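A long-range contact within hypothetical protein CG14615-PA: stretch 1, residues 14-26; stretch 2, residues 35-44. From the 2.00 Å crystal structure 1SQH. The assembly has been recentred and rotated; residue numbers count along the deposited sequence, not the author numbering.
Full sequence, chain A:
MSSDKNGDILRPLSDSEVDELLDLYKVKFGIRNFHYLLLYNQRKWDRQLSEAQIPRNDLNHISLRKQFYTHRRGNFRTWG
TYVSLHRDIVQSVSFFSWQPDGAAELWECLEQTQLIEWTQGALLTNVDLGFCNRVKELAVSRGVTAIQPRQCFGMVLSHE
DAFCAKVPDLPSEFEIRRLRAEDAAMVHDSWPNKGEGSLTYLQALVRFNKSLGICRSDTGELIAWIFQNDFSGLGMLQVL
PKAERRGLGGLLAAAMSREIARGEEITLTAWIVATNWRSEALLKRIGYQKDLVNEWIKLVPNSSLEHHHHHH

Stretch 1, residues 14-26: SDSEVDELLDLYK
Stretch 2 (35-44) HYLLLYNQRK

Both stretches are helical. Residues 15-26 and 35-44 have phi between -76° and -54° and psi between -50° and -27°, with i to i+4 backbone hydrogen bonds such as Leu 22 N to Val 18 O (2.7 Å) and Tyr 40 N to Tyr 36 O (2.6 Å). Ser 14 (phi/psi -76°/172°, chi1 p) precedes the first helix as its N-cap: its OG accepts from Glu 17 N at 3.2 Å, while Ser 14 N donates to Glu 17 OE2 at 2.8 Å. The helices run roughly antiparallel, their N-to-C directions 147° apart (signed crossing angle -147°) and their axes 8.8 Å apart at closest approach. Three CA-CA distances set the register: Tyr 25 to Tyr 36 at 5.4 Å, Leu 22 to Leu 39 at 5.5 Å and Asp 19 to Arg 43 at 7.6 Å. Together the stretches bury 644 Å².

Arg 43 has the largest covered area, 119 Å². Its CA-to-CB bond points toward the first helix, and the side chain bends through three m rotamers (chi1 -69°, chi2 -58°, chi3 -77°) before chi4 of 155°. Asp 19 (chi1 -84°, chi2 150°) meets the guanidinium edge in a two-pronged salt bridge: Arg 43 NE donates to Asp 19 OD2 at 2.9 Å and 169°, and Arg 43 NH2 to Asp 19 OD1 at 3.0 Å and 153°. These two nearly coplanar donors match the spacing of the carboxylate oxygens. One turn earlier, Asp 15 (chi1 -85°, chi2 21°) adds a second salt bridge, in which Arg 43 NH1 makes a weak hydrogen bond to Asp 15 OD2 at 3.3 Å and 144°. The backbone oxygen of Asp 15 lies over one guanidinium face. The aliphatic part of the arginine is also used, with Arg 43 CD 3.9 Å from CG1 of Val 18 (chi1 t).

Leu 22, with 92 Å² covered, forms the middle of the apolar contact. Its CA-to-CB bond points sideways, but rotamers t and p (169°, 62°) bring its end nearer the second helix. Leu 22 CD1 lies 3.5 Å from Tyr 36 CE1, 3.6 Å from Leu 39 CB and 3.9 Å from Tyr 40 CB, so one methyl touches side chains on successive turns.

Leu 39, covering 89 Å², answers from the other helix. Its CA-to-CB bond points toward stretch 1; chi1 is -97°, between wells, and chi2 is 42° (p). Leu 39 CD2 approaches Leu 22 CA at 3.5 Å, Leu 21 CG at 3.6 Å and Tyr 25 CD1 at 4.0 Å, fitting the methyl against backbone as well as side chains.

Aromatic residues extend the apolar packing beyond this pair. Tyr 25 (chi1 -85°, chi2 76°) places CB 4.2 Å from Tyr 36 CB and CD2 3.7 Å from His 35 CB. Tyr 36 (chi1 158°, chi2 76°) receives the extended, all-t Lys 26 obliquely, with Lys 26 CD 3.7 Å from Tyr 36 CE1.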

# COMPACT_ATOMS: atom_id res chain seq x y z
N SER A 14 15.33 10.54 -10.78
CA SER A 14 15.18 9.91 -12.09
C SER A 14 14.87 8.45 -11.81
O SER A 14 14.93 8.01 -10.66
CB SER A 14 16.49 10.00 -12.87
OG SER A 14 17.54 9.37 -12.16
N ASP A 15 14.52 7.70 -12.84
CA ASP A 15 14.21 6.28 -12.66
C ASP A 15 15.45 5.56 -12.13
O ASP A 15 15.36 4.68 -11.27
CB ASP A 15 13.74 5.67 -13.99
CG ASP A 15 12.26 5.89 -14.24
OD1 ASP A 15 11.66 6.81 -13.63
OD2 ASP A 15 11.68 5.15 -15.07
N SER A 16 16.61 5.96 -12.64
CA SER A 16 17.88 5.37 -12.23
C SER A 16 18.16 5.61 -10.75
O SER A 16 18.71 4.74 -10.06
CB SER A 16 19.02 5.96 -13.06
OG SER A 16 20.25 5.87 -12.37
N GLU A 17 17.79 6.79 -10.27
CA GLU A 17 17.98 7.15 -8.88
C GLU A 17 17.04 6.40 -7.95
O GLU A 17 17.43 6.02 -6.84
CB GLU A 17 17.80 8.66 -8.72
CG GLU A 17 19.05 9.45 -9.02
CD GLU A 17 18.80 10.94 -9.07
OE1 GLU A 17 19.71 11.71 -8.70
OE2 GLU A 17 17.68 11.33 -9.50
N VAL A 18 15.81 6.19 -8.40
CA VAL A 18 14.83 5.46 -7.60
C VAL A 18 15.40 4.07 -7.43
O VAL A 18 15.41 3.52 -6.34
CB VAL A 18 13.45 5.39 -8.30
CG1 VAL A 18 12.41 4.76 -7.38
CG2 VAL A 18 13.01 6.79 -8.68
N ASP A 19 15.88 3.50 -8.53
CA ASP A 19 16.47 2.17 -8.47
C ASP A 19 17.56 2.11 -7.41
O ASP A 19 17.63 1.15 -6.64
CB ASP A 19 17.01 1.78 -9.85
CG ASP A 19 15.93 1.21 -10.75
OD1 ASP A 19 16.04 1.38 -11.98
OD2 ASP A 19 14.96 0.59 -10.24
N GLU A 20 18.39 3.15 -7.34
CA GLU A 20 19.45 3.18 -6.33
C GLU A 20 18.82 3.29 -4.95
O GLU A 20 19.28 2.68 -3.99
CB GLU A 20 20.38 4.38 -6.54
CG GLU A 20 21.39 4.22 -7.65
CD GLU A 20 22.34 5.40 -7.71
OE1 GLU A 20 22.17 6.27 -8.60
OE2 GLU A 20 23.26 5.47 -6.86
N LEU A 21 17.77 4.09 -4.85
CA LEU A 21 17.07 4.27 -3.58
C LEU A 21 16.54 2.91 -3.11
O LEU A 21 16.60 2.59 -1.92
CB LEU A 21 15.91 5.24 -3.76
CG LEU A 21 15.15 5.63 -2.50
CD1 LEU A 21 16.09 6.32 -1.50
CD2 LEU A 21 14.00 6.55 -2.89
N LEU A 22 16.02 2.14 -4.06
CA LEU A 22 15.49 0.81 -3.79
C LEU A 22 16.55 -0.14 -3.22
O LEU A 22 16.30 -0.84 -2.24
CB LEU A 22 14.90 0.22 -5.08
CG LEU A 22 14.51 -1.27 -5.10
CD1 LEU A 22 13.42 -1.56 -4.08
CD2 LEU A 22 14.01 -1.63 -6.49
N ASP A 23 17.74 -0.17 -3.83
CA ASP A 23 18.78 -1.07 -3.32
C ASP A 23 19.38 -0.58 -2.01
O ASP A 23 19.88 -1.37 -1.21
CB ASP A 23 19.90 -1.26 -4.34
CG ASP A 23 20.89 -2.32 -3.90
OD1 ASP A 23 20.49 -3.50 -3.83
OD2 ASP A 23 22.06 -1.98 -3.61
N LEU A 24 19.35 0.74 -1.79
CA LEU A 24 19.87 1.28 -0.55
C LEU A 24 19.05 0.75 0.59
O LEU A 24 19.58 0.33 1.62
CB LEU A 24 19.78 2.80 -0.53
CG LEU A 24 20.88 3.62 -1.17
CD1 LEU A 24 20.57 5.08 -0.89
CD2 LEU A 24 22.23 3.23 -0.58
N TYR A 25 17.73 0.79 0.43
CA TYR A 25 16.87 0.28 1.48
C TYR A 25 17.03 -1.23 1.56
O TYR A 25 17.06 -1.79 2.66
CB TYR A 25 15.41 0.67 1.24
CG TYR A 25 15.08 2.06 1.76
CD1 TYR A 25 15.48 3.20 1.08
CD2 TYR A 25 14.43 2.22 2.98
CE1 TYR A 25 15.25 4.49 1.60
CE2 TYR A 25 14.19 3.48 3.51
CZ TYR A 25 14.61 4.61 2.83
OH TYR A 25 14.39 5.87 3.39
N LYS A 26 17.19 -1.88 0.41
CA LYS A 26 17.37 -3.33 0.42
C LYS A 26 18.59 -3.70 1.27
O LYS A 26 18.52 -4.58 2.13
CB LYS A 26 17.55 -3.86 -1.01
CG LYS A 26 17.50 -5.39 -1.11
CD LYS A 26 17.31 -5.84 -2.56
CE LYS A 26 17.28 -7.36 -2.67
NZ LYS A 26 16.99 -7.83 -4.06
N HIS A 35 9.47 0.12 3.33
CA HIS A 35 9.81 1.16 2.38
C HIS A 35 10.47 0.47 1.20
O HIS A 35 10.28 0.88 0.05
CB HIS A 35 10.72 2.20 3.02
CG HIS A 35 9.98 3.11 3.95
ND1 HIS A 35 9.16 4.12 3.50
CD2 HIS A 35 9.81 3.05 5.29
CE1 HIS A 35 8.51 4.65 4.52
NE2 HIS A 35 8.88 4.01 5.62
N TYR A 36 11.21 -0.59 1.48
CA TYR A 36 11.81 -1.34 0.39
C TYR A 36 10.67 -1.94 -0.45
O TYR A 36 10.71 -1.91 -1.68
CB TYR A 36 12.69 -2.48 0.93
CG TYR A 36 12.90 -3.57 -0.09
CD1 TYR A 36 13.79 -3.40 -1.15
CD2 TYR A 36 12.18 -4.77 -0.02
CE1 TYR A 36 13.96 -4.38 -2.12
CE2 TYR A 36 12.33 -5.76 -0.99
CZ TYR A 36 13.23 -5.56 -2.04
OH TYR A 36 13.41 -6.54 -2.99
N LEU A 37 9.66 -2.49 0.23
CA LEU A 37 8.54 -3.12 -0.45
C LEU A 37 7.80 -2.12 -1.34
O LEU A 37 7.43 -2.44 -2.47
CB LEU A 37 7.59 -3.76 0.56
CG LEU A 37 8.25 -5.02 1.16
CD1 LEU A 37 7.42 -5.62 2.29
CD2 LEU A 37 8.43 -6.03 0.03
N LEU A 38 7.61 -0.91 -0.81
CA LEU A 38 6.95 0.16 -1.53
C LEU A 38 7.76 0.49 -2.79
O LEU A 38 7.20 0.58 -3.89
CB LEU A 38 6.83 1.38 -0.61
CG LEU A 38 6.56 2.80 -1.11
CD1 LEU A 38 5.78 2.80 -2.40
CD2 LEU A 38 5.80 3.55 -0.01
N LEU A 39 9.07 0.65 -2.62
CA LEU A 39 9.97 0.97 -3.73
C LEU A 39 9.99 -0.20 -4.71
O LEU A 39 9.89 -0.02 -5.94
CB LEU A 39 11.38 1.25 -3.21
CG LEU A 39 11.81 2.71 -2.99
CD1 LEU A 39 10.70 3.51 -2.36
CD2 LEU A 39 13.06 2.75 -2.10
N TYR A 40 10.12 -1.40 -4.17
CA TYR A 40 10.12 -2.60 -4.99
C TYR A 40 8.82 -2.67 -5.80
O TYR A 40 8.82 -2.89 -7.02
CB TYR A 40 10.22 -3.83 -4.09
CG TYR A 40 9.87 -5.10 -4.81
CD1 TYR A 40 10.82 -5.80 -5.54
CD2 TYR A 40 8.57 -5.60 -4.77
CE1 TYR A 40 10.49 -6.96 -6.23
CE2 TYR A 40 8.22 -6.75 -5.46
CZ TYR A 40 9.19 -7.44 -6.18
OH TYR A 40 8.85 -8.61 -6.82
N ASN A 41 7.69 -2.47 -5.12
CA ASN A 41 6.41 -2.53 -5.79
C ASN A 41 6.25 -1.51 -6.91
O ASN A 41 5.86 -1.87 -8.03
CB ASN A 41 5.28 -2.35 -4.78
CG ASN A 41 3.92 -2.43 -5.43
OD1 ASN A 41 3.43 -3.50 -5.76
ND2 ASN A 41 3.31 -1.28 -5.64
N GLN A 42 6.56 -0.25 -6.61
CA GLN A 42 6.41 0.80 -7.62
C GLN A 42 7.22 0.51 -8.87
O GLN A 42 6.70 0.57 -9.98
CB GLN A 42 6.82 2.16 -7.06
CG GLN A 42 6.50 3.31 -8.02
CD GLN A 42 5.03 3.31 -8.42
OE1 GLN A 42 4.16 3.55 -7.59
NE2 GLN A 42 4.76 3.04 -9.69
N ARG A 43 8.49 0.18 -8.69
CA ARG A 43 9.33 -0.12 -9.84
C ARG A 43 8.82 -1.35 -10.60
O ARG A 43 8.98 -1.43 -11.82
CB ARG A 43 10.78 -0.32 -9.40
CG ARG A 43 11.41 0.98 -8.92
CD ARG A 43 11.38 2.05 -10.01
NE ARG A 43 12.40 1.82 -11.03
CZ ARG A 43 12.32 2.26 -12.29
NH1 ARG A 43 11.26 2.96 -12.68
NH2 ARG A 43 13.32 2.03 -13.13
N LYS A 44 8.19 -2.29 -9.89
CA LYS A 44 7.64 -3.46 -10.57
C LYS A 44 6.55 -2.98 -11.52
O LYS A 44 6.51 -3.38 -12.70
CB LYS A 44 7.03 -4.44 -9.57
CG LYS A 44 6.37 -5.65 -10.24
CD LYS A 44 5.88 -6.69 -9.23
CE LYS A 44 4.77 -6.14 -8.35
NZ LYS A 44 4.23 -7.19 -7.46